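Local atomic coordinates of cocosin 1 acidic chain (Cocos nucifera, PDB entry 5WPW), a protein that serves as a hexameric 11S globulin of the coconut seed, storing nutrients, and is a potential food allergen. Residues E47-L52 with W125-G130; E81-F86 with D102-V107; T272-K277 with S366-V371; M286-V291 with V361-S366. The protein carries 2 engineered substitutions. All coordinates share one frame; numbering follows the deposited sequence.

Overall arrangement
The four contacts divide between two cupin units. Interactions 1 and 2 lie in the first unit and interactions 3 and 4 in the second. Along the chain, interaction 2 falls between the two segments of interaction 1, and interaction 4 between those of interaction 3. Centres of interactions 1 and 2 are 19 Å apart, and Trp125 packs on Val107 there. Interactions 3 and 4 are 8 Å apart between centres, share Ser366 and meet in one sheet, where strands 268-273 and 287-293 are neighbours. Interaction 1 stays about 16 Å, nearest atoms, from interactions 3 and 4. Interactions 2 and 3 both touch the third subunit, so these parts also help to build the hexamer.

Interaction 1 (E47-L52 with W125-G130); sequences EPRGLL and WCYNNG
Tyr127 and Trp125 both present rings to Leu51. Leu51 CB sits at the edge of the Tyr127 ring, near its plane, 4.2 Å from Tyr127 CD1. Leu51 CD1 meets the indole obliquely, at 3.9 Å from Trp125 CE3. The guanidinium of Arg49 is the third flat group. Asn129 O and Gly130 N both lie at its edge. Arg49 NH1 gives a weak hydrogen bond of 2.9 Å to Asn129 O. A bend at chi2 of 49° brings this tip back to the 125-130 segment. On the way, Arg49 CG passes 3.6 Å from Tyr127 OH, while that hydroxyl is hydrogen-bonded to Leu219 N. Asn128 has its CG anti to the backbone N (chi1 -179°), and its amide reaches the bend at Glu47 and Pro48. Its ND2 is bonded to Ile46 O and Asn132 O. Its OD1 accepts from Gly130 N, which makes an Asx turn. The side chain is thus gripped at both ends of the amide.

Backbone bonds close the rest. Arg49 N donates to Asn128 O, and Asn128 N gives a nearly straight bond to Gly50 O. Leu52 N donates to Cys126 O at 2.7 Å, with a weak return bond from Cys126 N to Leu52 O. Leu52 CB and Cys126 CB pack at 3.9 Å on the sheet face away from Tyr127. Glu47 to Gly50 form a type II turn, with Arg49 at positive phi. The whole is an antiparallel strand pair entered through a tight turn, part of the beta barrel of the first cupin unit.

Interaction 2 (E81-F86 with D102-V107); sequences ETFQSF and DEHQKV
Strands 83-85 and 102-104 run antiparallel, their axes 4.8 Å apart at the closest, with Phe83 and His104 as a hydrogen-bonded pair through His104 N to Phe83 O and Phe83 N to His104 O. Ser85 N adds a bond to Asp102 O. Phe83 CG is anti to the carbonyl carbon (chi1 -82°), and one ring face lies against the backbone of Lys106. Lys106 CA stands over the ring centre, 3.7 Å from the centroid, as a CH-pi contact. Val107 CG2 packs on Phe83 CE2 at 3.8 Å. Phe83 CB lies over a face of the His104 imidazole, 4.1 Å from its centroid. That imidazole is fixed by two bonds: ND1 to Gln105 O at 2.6 Å, and NE2 with Leu222 N.

These two strands form a small separate antiparallel sheet of the first cupin unit, and part of the chain joining them is not modelled. The strand pair lies between subunits, touching the second and the third. Gln84 and Glu103 lie side by side on the face away from Phe83 and His104. Their amide and carboxylate are nearly coplanar, and Gln84 NE2 gives Glu103 OE2 a weak bond of 3.0 Å. Gln84 OE1 accepts from Val411 N of the third subunit. Glu81 OE1 and Glu103 OE1 approach to 4.1 Å, and Arg382 of the second subunit bridges both carboxylates, which probably offsets their repulsion. A water donates to Thr82 OG1 and weakly accepts from Lys106 N. Thr82 OG1 is also hydrogen-bonded to Asp261 O of the third subunit.

Interaction 3 (T272-K277 with S366-V371); sequences TLNSEK and SDRAMV
Arg368 runs its side chain along Ser275 to Glu276. From CB, CG is anti to the carbonyl carbon (chi1 -57°), and it meets Ser275 OG at 3.4 Å. Asn274 CG lies a little farther from Arg368 CG, at 4.1 Å. Arg368 CD touches Ser275 OG as well, and comes within 3.6 Å of Glu276 OE2. The chain bends at chi3, which takes the tip over to Glu276. There Arg368 NH1 forms a salt bridge with Glu276 OE2, with a weak hydrogen bond of 3.4 Å.

Asp367 binds the same turn. Its OD1 accepts from Ser275 N at 2.9 Å, using the syn lone pair. Its OD2 is modelled only 2.3 Å from Ser275 OG, which is doubtful as a distance. Asn274 OD1 accepts from Glu276 N in an Asx turn, so it shapes the loop that Asp367 holds. A water accepts from Asn274 ND2 and donates to Ala369 O, linking the loops.

The 272-277 segment leaves strand 268-273. The other segment, 366-371, is a loop that links strand 357-364 to strand 371-373. Helix 281-284 flanks Ser275 and Asp367, strand 287-293 touches Asn274 and Asp367, and the third subunit packs on Glu276 and Arg368.

Interaction 4 (M286-V291 with V361-S366); sequences MSAERV and VSIKTS
Ser287 and Lys364 exchange two backbone hydrogen bonds, and Glu289 and Ser362 exchange two more. Lys364 N to Ser287 O is nearly straight (174°), though the donor stands above the carbonyl plane. Ser362 N to Glu289 O is shorter, at 2.8 Å, and lies in the carbonyl plane. Between these pairs Ala288 CA makes a close CA-H...O contact of 3.2 Å with Ser362 O. Met286 CA lies likewise against Lys364 O. Where the pair ends at Ser366, Ser287 OG is modelled 2.4 Å from Ser366 O, too short to be taken at face value. Thr365 is the centre of an inverse gamma turn there, and Ser287 OG also accepts from Ala369 N.

Apolar contacts lie on the side of Ala288 and Ile363. Ile363 CD1 reaches Ala288 CB at 3.7 Å. Its other branch, Ile363 CG2, meets Met286 SD at 3.9 Å. With CG1 anti to the carbonyl carbon (chi1 -56°) and CG2 anti to the backbone N, the two branches touch different residues. Arg290 lies on the face of Ala288 and Val361, with its NH1 hydrogen-bonded to Thr314 OG1 and Leu360 O.

Glu289 and Lys364 sit on the other face. Extended chains carry Glu289 OE1 and Lys364 NZ to 3.7 Å, a long salt bridge. Lys364 NZ is also hydrogen-bonded to Asn304 OD1, on strand 298-304 of the other sheet.

Leu62 and Tyr64 of strand 61-67 cover Met286, Ile363 and Val361, so the first cupin unit packs here on the second. Strands 287-293 and 357-364 are central neighbours in the antiparallel sheet of this C-terminal cupin barrel.

Interaction 1 (E47-L52 with W125-G130)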
loop_
_atom_site.group_PDB
_atom_site.type_symbol
_atom_site.label_atom_id
_atom_site.label_comp_id
_atom_site.label_asym_id
_atom_site.label_seq_id
_atom_site.Cartn_x
_atom_site.Cartn_y
_atom_site.Cartn_z
ATOM N N GLU A 47 24.082 16.339 -32.055
ATOM C CA GLU A 47 24.320 17.635 -32.658
ATOM C C GLU A 47 23.007 18.381 -32.811
ATOM O O GLU A 47 21.930 17.775 -32.779
ATOM C CB GLU A 47 24.992 17.490 -34.025
ATOM C CG GLU A 47 26.178 16.552 -34.059
ATOM C CD GLU A 47 27.257 16.962 -33.089
ATOM O OE1 GLU A 47 28.017 16.067 -32.652
ATOM O OE2 GLU A 47 27.344 18.170 -32.767
ATOM N N PRO A 48 23.070 19.701 -32.965
ATOM C CA PRO A 48 21.858 20.461 -33.271
ATOM C C PRO A 48 21.152 19.890 -34.494
ATOM O O PRO A 48 21.787 19.400 -35.432
ATOM C CB PRO A 48 22.381 21.881 -33.511
ATOM C CG PRO A 48 23.629 21.947 -32.701
ATOM C CD PRO A 48 24.236 20.579 -32.738
ATOM N N ARG A 49 19.817 19.890 -34.435
ATOM C CA ARG A 49 18.918 19.347 -35.449
ATOM C C ARG A 49 19.021 17.827 -35.582
ATOM O O ARG A 49 18.481 17.254 -36.541
ATOM C CB ARG A 49 19.138 20.034 -36.813
ATOM C CG ARG A 49 18.285 21.308 -36.996
ATOM C CD ARG A 49 18.385 22.250 -35.806
ATOM N NE ARG A 49 17.646 23.496 -36.009
ATOM C CZ ARG A 49 17.335 24.355 -35.039
ATOM N NH1 ARG A 49 17.693 24.108 -33.782
ATOM N NH2 ARG A 49 16.661 25.463 -35.326
ATOM N N GLY A 50 19.664 17.154 -34.630
ATOM C CA GLY A 50 19.726 15.703 -34.615
ATOM C C GLY A 50 18.566 15.106 -33.831
ATOM O O GLY A 50 18.209 15.588 -32.759
ATOM N N LEU A 51 17.997 14.042 -34.386
ATOM C CA LEU A 51 16.880 13.301 -33.809
ATOM C C LEU A 51 17.362 11.906 -33.431
ATOM O O LEU A 51 17.870 11.170 -34.283
ATOM C CB LEU A 51 15.715 13.227 -34.806
ATOM C CG LEU A 51 14.585 12.226 -34.551
ATOM C CD1 LEU A 51 13.704 12.728 -33.397
ATOM C CD2 LEU A 51 13.783 12.038 -35.819
ATOM N N LEU A 52 17.241 11.552 -32.145
ATOM C CA LEU A 52 17.394 10.162 -31.722
ATOM C C LEU A 52 16.125 9.391 -32.068
ATOM O O LEU A 52 15.048 9.694 -31.534
ATOM C CB LEU A 52 17.668 10.084 -30.222
ATOM C CG LEU A 52 17.908 8.710 -29.598
ATOM C CD1 LEU A 52 19.161 8.064 -30.161
ATOM C CD2 LEU A 52 18.020 8.889 -28.098
ATOM N N TRP A 125 11.937 9.070 -27.856
ATOM C CA TRP A 125 12.738 9.773 -28.860
ATOM C C TRP A 125 13.141 11.146 -28.321
ATOM O O TRP A 125 12.528 11.678 -27.389
ATOM C CB TRP A 125 11.980 9.889 -30.214
ATOM C CG TRP A 125 10.664 10.607 -30.141
ATOM C CD1 TRP A 125 9.423 10.032 -30.004
ATOM C CD2 TRP A 125 10.443 12.017 -30.227
ATOM N NE1 TRP A 125 8.454 11.001 -29.984
ATOM C CE2 TRP A 125 9.053 12.230 -30.107
ATOM C CE3 TRP A 125 11.291 13.129 -30.370
ATOM C CZ2 TRP A 125 8.485 13.500 -30.133
ATOM C CZ3 TRP A 125 10.726 14.399 -30.395
ATOM C CH2 TRP A 125 9.335 14.574 -30.274
ATOM N N CYS A 126 14.161 11.736 -28.950
ATOM C CA CYS A 126 14.869 12.889 -28.395
ATOM C C CYS A 126 15.345 13.769 -29.533
ATOM O O CYS A 126 16.050 13.272 -30.412
ATOM C CB CYS A 126 16.082 12.438 -27.585
ATOM S SG CYS A 126 16.968 13.777 -26.794
ATOM N N TYR A 127 14.998 15.054 -29.502
ATOM C CA TYR A 127 15.390 15.971 -30.580
ATOM C C TYR A 127 16.081 17.206 -30.008
ATOM O O TYR A 127 15.567 17.850 -29.082
ATOM C CB TYR A 127 14.177 16.375 -31.416
ATOM C CG TYR A 127 14.454 17.462 -32.466
ATOM C CD1 TYR A 127 15.177 17.177 -33.624
ATOM C CD2 TYR A 127 13.978 18.764 -32.294
ATOM C CE1 TYR A 127 15.428 18.184 -34.604
ATOM C CE2 TYR A 127 14.228 19.783 -33.258
ATOM C CZ TYR A 127 14.947 19.479 -34.405
ATOM O OH TYR A 127 15.182 20.478 -35.362
ATOM N N ASN A 128 17.226 17.560 -30.593
ATOM C CA ASN A 128 18.007 18.729 -30.185
ATOM C C ASN A 128 17.582 19.930 -31.018
ATOM O O ASN A 128 17.942 20.029 -32.189
ATOM C CB ASN A 128 19.499 18.447 -30.355
ATOM C CG ASN A 128 20.380 19.620 -29.934
ATOM O OD1 ASN A 128 19.896 20.660 -29.469
ATOM N ND2 ASN A 128 21.677 19.439 -30.071
ATOM N N ASN A 129 16.831 20.849 -30.416
ATOM C CA ASN A 129 16.370 22.036 -31.122
ATOM C C ASN A 129 17.126 23.297 -30.727
ATOM O O ASN A 129 16.689 24.399 -31.065
ATOM C CB ASN A 129 14.876 22.241 -30.894
ATOM C CG ASN A 129 14.546 22.502 -29.450
ATOM O OD1 ASN A 129 15.410 22.471 -28.571
ATOM N ND2 ASN A 129 13.291 22.753 -29.193
ATOM N N GLY A 130 18.222 23.162 -29.994
ATOM C CA GLY A 130 19.100 24.272 -29.702
ATOM C C GLY A 130 20.221 24.316 -30.712
ATOM O O GLY A 130 20.226 23.592 -31.708
#

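Interaction 2 (E81-F86 with D102-V107)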
loop_
_atom_site.group_PDB
_atom_site.type_symbol
_atom_site.label_atom_id
_atom_site.label_comp_id
_atom_site.label_asym_id
_atom_site.label_seq_id
_atom_site.Cartn_x
_atom_site.Cartn_y
_atom_site.Cartn_z
ATOM N N GLU A 81 -3.811 10.813 -27.396
ATOM C CA GLU A 81 -3.029 11.923 -27.937
ATOM C C GLU A 81 -3.680 13.221 -27.504
ATOM O O GLU A 81 -4.832 13.484 -27.846
ATOM C CB GLU A 81 -2.954 11.854 -29.459
ATOM C CG GLU A 81 -2.097 10.739 -29.983
ATOM C CD GLU A 81 -2.797 9.409 -29.858
ATOM O OE1 GLU A 81 -4.049 9.401 -29.847
ATOM O OE2 GLU A 81 -2.101 8.372 -29.747
ATOM N N THR A 82 -2.977 14.015 -26.709
ATOM C CA THR A 82 -3.573 15.226 -26.176
ATOM C C THR A 82 -2.980 16.489 -26.787
ATOM O O THR A 82 -3.428 17.587 -26.436
ATOM C CB THR A 82 -3.426 15.284 -24.661
ATOM O OG1 THR A 82 -2.043 15.345 -24.351
ATOM C CG2 THR A 82 -4.072 14.037 -23.992
ATOM N N PHE A 83 -1.978 16.370 -27.659
ATOM C CA PHE A 83 -1.448 17.500 -28.418
ATOM C C PHE A 83 -1.989 17.388 -29.844
ATOM O O PHE A 83 -1.675 16.419 -30.548
ATOM C CB PHE A 83 0.084 17.506 -28.451
ATOM C CG PHE A 83 0.740 18.097 -27.238
ATOM C CD1 PHE A 83 0.148 18.011 -25.978
ATOM C CD2 PHE A 83 1.978 18.717 -27.356
ATOM C CE1 PHE A 83 0.768 18.549 -24.873
ATOM C CE2 PHE A 83 2.604 19.260 -26.247
ATOM C CZ PHE A 83 1.995 19.172 -24.998
ATOM N N GLN A 84 -2.788 18.368 -30.269
ATOM C CA GLN A 84 -3.468 18.230 -31.553
ATOM C C GLN A 84 -3.810 19.609 -32.107
ATOM O O GLN A 84 -4.029 20.564 -31.359
ATOM C CB GLN A 84 -4.734 17.355 -31.448
ATOM C CG GLN A 84 -5.518 17.457 -30.125
ATOM C CD GLN A 84 -6.795 16.590 -30.087
ATOM O OE1 GLN A 84 -7.859 17.068 -29.689
ATOM N NE2 GLN A 84 -6.682 15.318 -30.476
ATOM N N SER A 85 -3.859 19.692 -33.436
ATOM C CA SER A 85 -4.282 20.907 -34.123
ATOM C C SER A 85 -5.078 20.517 -35.356
ATOM O O SER A 85 -4.714 19.571 -36.062
ATOM C CB SER A 85 -3.096 21.794 -34.518
ATOM O OG SER A 85 -2.399 21.260 -35.622
ATOM N N PHE A 86 -6.180 21.233 -35.586
ATOM C CA PHE A 86 -7.098 20.970 -36.683
ATOM C C PHE A 86 -7.130 22.163 -37.627
ATOM O O PHE A 86 -6.978 23.309 -37.196
ATOM C CB PHE A 86 -8.529 20.697 -36.175
ATOM C CG PHE A 86 -8.639 19.544 -35.209
ATOM C CD1 PHE A 86 -8.466 19.743 -33.844
ATOM C CD2 PHE A 86 -8.938 18.268 -35.661
ATOM C CE1 PHE A 86 -8.581 18.685 -32.953
ATOM C CE2 PHE A 86 -9.053 17.208 -34.781
ATOM C CZ PHE A 86 -8.872 17.412 -33.425
ATOM N N ASP A 102 -1.933 17.480 -37.339
ATOM C CA ASP A 102 -1.021 16.655 -36.555
ATOM C C ASP A 102 -1.727 16.332 -35.242
ATOM O O ASP A 102 -2.529 17.127 -34.746
ATOM C CB ASP A 102 0.322 17.387 -36.327
ATOM C CG ASP A 102 1.522 16.439 -36.035
ATOM O OD1 ASP A 102 1.348 15.211 -35.936
ATOM O OD2 ASP A 102 2.670 16.954 -35.858
ATOM N N GLU A 103 -1.489 15.135 -34.723
ATOM C CA GLU A 103 -1.856 14.858 -33.342
ATOM C C GLU A 103 -0.874 13.829 -32.818
ATOM O O GLU A 103 -0.478 12.902 -33.535
ATOM C CB GLU A 103 -3.306 14.367 -33.204
ATOM C CG GLU A 103 -3.485 12.891 -33.429
ATOM C CD GLU A 103 -4.821 12.368 -32.942
ATOM O OE1 GLU A 103 -5.177 11.237 -33.339
ATOM O OE2 GLU A 103 -5.512 13.084 -32.178
ATOM N N HIS A 104 -0.452 14.014 -31.580
ATOM C CA HIS A 104 0.510 13.102 -30.990
ATOM C C HIS A 104 0.432 13.259 -29.482
ATOM O O HIS A 104 -0.328 14.085 -28.960
ATOM C CB HIS A 104 1.918 13.371 -31.526
ATOM C CG HIS A 104 2.361 14.795 -31.380
ATOM N ND1 HIS A 104 2.925 15.287 -30.224
ATOM C CD2 HIS A 104 2.339 15.828 -32.258
ATOM C CE1 HIS A 104 3.209 16.566 -30.385
ATOM N NE2 HIS A 104 2.872 16.917 -31.616
ATOM N N GLN A 105 1.221 12.452 -28.782
ATOM C CA GLN A 105 1.248 12.594 -27.342
ATOM C C GLN A 105 2.101 13.792 -26.951
ATOM O O GLN A 105 2.811 14.388 -27.776
ATOM C CB GLN A 105 1.752 11.321 -26.667
ATOM C CG GLN A 105 0.704 10.225 -26.666
ATOM C CD GLN A 105 1.094 9.068 -25.778
ATOM O OE1 GLN A 105 1.866 9.237 -24.825
ATOM N NE2 GLN A 105 0.551 7.890 -26.066
ATOM N N LYS A 106 2.001 14.136 -25.666
ATOM C CA LYS A 106 2.625 15.342 -25.139
ATOM C C LYS A 106 4.143 15.236 -25.230
ATOM O O LYS A 106 4.720 14.163 -25.065
ATOM C CB LYS A 106 2.182 15.551 -23.691
ATOM C CG LYS A 106 2.344 14.306 -22.828
ATOM C CD LYS A 106 1.720 14.466 -21.436
ATOM C CE LYS A 106 0.215 14.160 -21.447
ATOM N NZ LYS A 106 -0.338 14.075 -20.053
ATOM N N VAL A 107 4.802 16.360 -25.503
ATOM C CA VAL A 107 6.235 16.341 -25.671
ATOM C C VAL A 107 6.845 17.124 -24.520
ATOM O O VAL A 107 6.231 18.045 -23.969
ATOM C CB VAL A 107 6.629 16.903 -27.044
ATOM C CG1 VAL A 107 6.031 16.005 -28.139
ATOM C CG2 VAL A 107 6.116 18.305 -27.176
HETATM O O HOH W 1 -0.844 13.069 -24.867
#

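Interaction 3 (T272-K277 with S366-V371)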
loop_
_atom_site.group_PDB
_atom_site.type_symbol
_atom_site.label_atom_id
_atom_site.label_comp_id
_atom_site.label_asym_id
_atom_site.label_seq_id
_atom_site.Cartn_x
_atom_site.Cartn_y
_atom_site.Cartn_z
ATOM N N THR A 272 19.067 15.984 -4.061
ATOM C CA THR A 272 18.675 14.588 -4.141
ATOM C C THR A 272 17.446 14.443 -5.026
ATOM O O THR A 272 16.561 15.294 -5.027
ATOM C CB THR A 272 18.363 14.070 -2.739
ATOM O OG1 THR A 272 19.522 14.246 -1.906
ATOM C CG2 THR A 272 17.921 12.587 -2.762
ATOM N N LEU A 273 17.358 13.328 -5.726
ATOM C CA LEU A 273 16.178 13.044 -6.541
ATOM C C LEU A 273 15.730 11.628 -6.228
ATOM O O LEU A 273 16.483 10.683 -6.458
ATOM C CB LEU A 273 16.483 13.202 -8.027
ATOM C CG LEU A 273 15.317 12.989 -8.992
ATOM C CD1 LEU A 273 14.142 13.829 -8.590
ATOM C CD2 LEU A 273 15.760 13.382 -10.383
ATOM N N ASN A 274 14.538 11.488 -5.656
ATOM C CA ASN A 274 13.950 10.171 -5.420
ATOM C C ASN A 274 12.434 10.323 -5.492
ATOM O O ASN A 274 11.924 11.390 -5.862
ATOM C CB ASN A 274 14.434 9.604 -4.075
ATOM C CG ASN A 274 14.086 10.503 -2.920
ATOM O OD1 ASN A 274 12.991 11.066 -2.863
ATOM N ND2 ASN A 274 15.032 10.682 -2.003
ATOM N N SER A 275 11.707 9.261 -5.101
ATOM C CA SER A 275 10.258 9.257 -5.281
ATOM C C SER A 275 9.536 10.282 -4.422
ATOM O O SER A 275 8.336 10.472 -4.627
ATOM C CB SER A 275 9.647 7.852 -5.020
ATOM O OG SER A 275 9.948 7.307 -3.727
ATOM N N GLU A 276 10.207 10.902 -3.436
ATOM C CA GLU A 276 9.600 11.989 -2.678
ATOM C C GLU A 276 9.601 13.300 -3.450
ATOM O O GLU A 276 8.940 14.251 -3.020
ATOM C CB GLU A 276 10.317 12.202 -1.337
ATOM C CG GLU A 276 10.687 10.945 -0.618
ATOM C CD GLU A 276 9.654 10.551 0.415
ATOM O OE1 GLU A 276 8.568 11.165 0.422
ATOM O OE2 GLU A 276 9.935 9.623 1.224
ATOM N N LYS A 277 10.301 13.353 -4.577
ATOM C CA LYS A 277 10.222 14.458 -5.525
ATOM C C LYS A 277 9.563 14.082 -6.841
ATOM O O LYS A 277 8.794 14.871 -7.378
ATOM C CB LYS A 277 11.626 15.003 -5.815
ATOM C CG LYS A 277 12.270 15.597 -4.577
ATOM C CD LYS A 277 13.475 16.432 -4.921
ATOM C CE LYS A 277 14.187 16.871 -3.649
ATOM N NZ LYS A 277 15.400 17.689 -3.968
ATOM N N SER A 366 18.440 2.325 -6.303
ATOM C CA SER A 366 17.301 2.138 -5.429
ATOM C C SER A 366 16.482 3.410 -5.469
ATOM O O SER A 366 17.030 4.513 -5.551
ATOM C CB SER A 366 17.743 1.834 -3.983
ATOM O OG SER A 366 16.636 1.506 -3.156
ATOM N N ASP A 367 15.171 3.257 -5.380
ATOM C CA ASP A 367 14.412 4.412 -4.975
ATOM C C ASP A 367 14.799 4.761 -3.541
ATOM O O ASP A 367 15.145 3.888 -2.732
ATOM C CB ASP A 367 12.911 4.172 -5.059
ATOM C CG ASP A 367 12.128 5.410 -4.671
ATOM O OD1 ASP A 367 12.674 6.537 -4.889
ATOM O OD2 ASP A 367 10.998 5.279 -4.154
ATOM N N ARG A 368 14.751 6.052 -3.242
ATOM C CA ARG A 368 15.038 6.587 -1.913
ATOM C C ARG A 368 16.364 6.038 -1.396
ATOM O O ARG A 368 16.483 5.519 -0.283
ATOM C CB ARG A 368 13.865 6.312 -0.967
ATOM C CG ARG A 368 12.584 6.916 -1.555
ATOM C CD ARG A 368 11.410 6.954 -0.616
ATOM N NE ARG A 368 11.135 5.646 -0.041
ATOM C CZ ARG A 368 10.078 5.383 0.722
ATOM N NH1 ARG A 368 9.194 6.344 0.974
ATOM N NH2 ARG A 368 9.898 4.159 1.216
ATOM N N ALA A 369 17.367 6.114 -2.261
ATOM C CA ALA A 369 18.715 5.755 -1.861
ATOM C C ALA A 369 19.137 6.651 -0.704
ATOM O O ALA A 369 18.845 7.852 -0.690
ATOM C CB ALA A 369 19.675 5.918 -3.048
ATOM N N MET A 370 19.793 6.055 0.282
ATOM C CA MET A 370 20.200 6.736 1.509
ATOM C C MET A 370 21.676 6.498 1.760
ATOM O O MET A 370 22.208 5.430 1.442
ATOM C CB MET A 370 19.410 6.219 2.719
ATOM C CG MET A 370 17.950 6.606 2.702
ATOM S SD MET A 370 17.150 6.220 4.256
ATOM C CE MET A 370 17.354 4.428 4.354
ATOM N N VAL A 371 22.342 7.493 2.343
ATOM C CA VAL A 371 23.709 7.306 2.792
ATOM C C VAL A 371 23.749 7.397 4.319
ATOM O O VAL A 371 22.863 7.967 4.980
ATOM C CB VAL A 371 24.690 8.333 2.182
ATOM C CG1 VAL A 371 24.674 8.269 0.642
ATOM C CG2 VAL A 371 24.354 9.716 2.695
HETATM O O HOH W 2 17.730 9.167 -2.707
#

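Interaction 4 (M286-V291 with V361-S366)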
loop_
_atom_site.group_PDB
_atom_site.type_symbol
_atom_site.label_atom_id
_atom_site.label_comp_id
_atom_site.label_asym_id
_atom_site.label_seq_id
_atom_site.Cartn_x
_atom_site.Cartn_y
_atom_site.Cartn_z
ATOM N N MET A 286 15.151 3.846 -8.913
ATOM C CA MET A 286 16.454 4.492 -9.020
ATOM C C MET A 286 16.319 5.913 -8.501
ATOM O O MET A 286 15.232 6.490 -8.489
ATOM C CB MET A 286 17.004 4.495 -10.463
ATOM C CG MET A 286 17.913 3.265 -10.749
ATOM S SD MET A 286 18.696 3.278 -12.388
ATOM C CE MET A 286 17.188 3.210 -13.318
ATOM N N SER A 287 17.440 6.455 -8.031
ATOM C CA SER A 287 17.506 7.785 -7.451
ATOM C C SER A 287 18.680 8.503 -8.113
ATOM O O SER A 287 19.521 7.882 -8.769
ATOM C CB SER A 287 17.702 7.718 -5.923
ATOM O OG SER A 287 16.740 6.870 -5.302
ATOM N N ALA A 288 18.755 9.811 -7.925
ATOM C CA ALA A 288 19.891 10.561 -8.454
ATOM C C ALA A 288 20.309 11.615 -7.443
ATOM O O ALA A 288 19.568 11.957 -6.516
ATOM C CB ALA A 288 19.555 11.220 -9.810
ATOM N N GLU A 289 21.509 12.147 -7.653
ATOM C CA GLU A 289 22.085 13.142 -6.762
ATOM C C GLU A 289 23.000 14.035 -7.595
ATOM O O GLU A 289 23.787 13.526 -8.386
ATOM C CB GLU A 289 22.861 12.452 -5.643
ATOM C CG GLU A 289 23.491 13.363 -4.649
ATOM C CD GLU A 289 23.963 12.631 -3.405
ATOM O OE1 GLU A 289 25.024 11.952 -3.453
ATOM O OE2 GLU A 289 23.256 12.725 -2.390
ATOM N N ARG A 290 22.876 15.341 -7.436
ATOM C CA ARG A 290 23.800 16.305 -8.039
ATOM C C ARG A 290 24.641 16.900 -6.912
ATOM O O ARG A 290 24.081 17.464 -5.971
ATOM C CB ARG A 290 23.024 17.377 -8.802
ATOM C CG ARG A 290 23.854 18.594 -9.209
ATOM C CD ARG A 290 25.020 18.176 -10.065
ATOM N NE ARG A 290 25.440 19.229 -10.994
ATOM C CZ ARG A 290 26.449 19.094 -11.843
ATOM N NH1 ARG A 290 27.139 17.960 -11.870
ATOM N NH2 ARG A 290 26.772 20.089 -12.660
ATOM N N VAL A 291 25.956 16.671 -6.957
ATOM C CA VAL A 291 26.909 17.172 -5.969
ATOM C C VAL A 291 27.784 18.218 -6.648
ATOM O O VAL A 291 28.399 17.940 -7.680
ATOM C CB VAL A 291 27.773 16.044 -5.380
ATOM C CG1 VAL A 291 28.754 16.579 -4.355
ATOM C CG2 VAL A 291 26.894 14.962 -4.765
ATOM N N VAL A 361 27.315 13.919 -10.964
ATOM C CA VAL A 361 25.968 13.392 -10.850
ATOM C C VAL A 361 26.113 11.922 -10.513
ATOM O O VAL A 361 26.951 11.218 -11.097
ATOM C CB VAL A 361 25.150 13.607 -12.140
ATOM C CG1 VAL A 361 25.901 13.092 -13.355
ATOM C CG2 VAL A 361 23.789 12.923 -12.024
ATOM N N SER A 362 25.351 11.470 -9.531
ATOM C CA SER A 362 25.356 10.068 -9.181
ATOM C C SER A 362 23.987 9.501 -9.468
ATOM O O SER A 362 22.983 10.166 -9.240
ATOM C CB SER A 362 25.719 9.840 -7.714
ATOM O OG SER A 362 27.061 10.230 -7.483
ATOM N N ILE A 363 23.965 8.282 -9.981
ATOM C CA ILE A 363 22.738 7.509 -10.149
ATOM C C ILE A 363 22.832 6.321 -9.212
ATOM O O ILE A 363 23.822 5.592 -9.238
ATOM C CB ILE A 363 22.548 7.025 -11.595
ATOM C CG1 ILE A 363 22.564 8.192 -12.587
ATOM C CG2 ILE A 363 21.263 6.150 -11.701
ATOM C CD1 ILE A 363 21.509 9.261 -12.315
ATOM N N LYS A 364 21.798 6.101 -8.409
ATOM C CA LYS A 364 21.836 5.065 -7.379
ATOM C C LYS A 364 20.753 4.041 -7.655
ATOM O O LYS A 364 19.671 4.393 -8.124
ATOM C CB LYS A 364 21.699 5.694 -5.986
ATOM C CG LYS A 364 22.809 6.745 -5.731
ATOM C CD LYS A 364 22.830 7.308 -4.301
ATOM C CE LYS A 364 24.070 8.198 -4.081
ATOM N NZ LYS A 364 24.286 8.470 -2.626
ATOM N N THR A 365 21.064 2.770 -7.350
ATOM C CA THR A 365 20.258 1.611 -7.756
ATOM C C THR A 365 19.159 1.295 -6.747
ATOM O O THR A 365 18.946 0.138 -6.376
ATOM C CB THR A 365 21.142 0.385 -8.002
ATOM O OG1 THR A 365 21.789 -0.037 -6.796
ATOM C CG2 THR A 365 22.199 0.664 -9.062
ATOM N N SER A 366 18.440 2.325 -6.303
ATOM C CA SER A 366 17.301 2.138 -5.429
ATOM C C SER A 366 16.482 3.410 -5.469
ATOM O O SER A 366 17.030 4.513 -5.551
ATOM C CB SER A 366 17.743 1.834 -3.983
ATOM O OG SER A 366 16.636 1.506 -3.156
#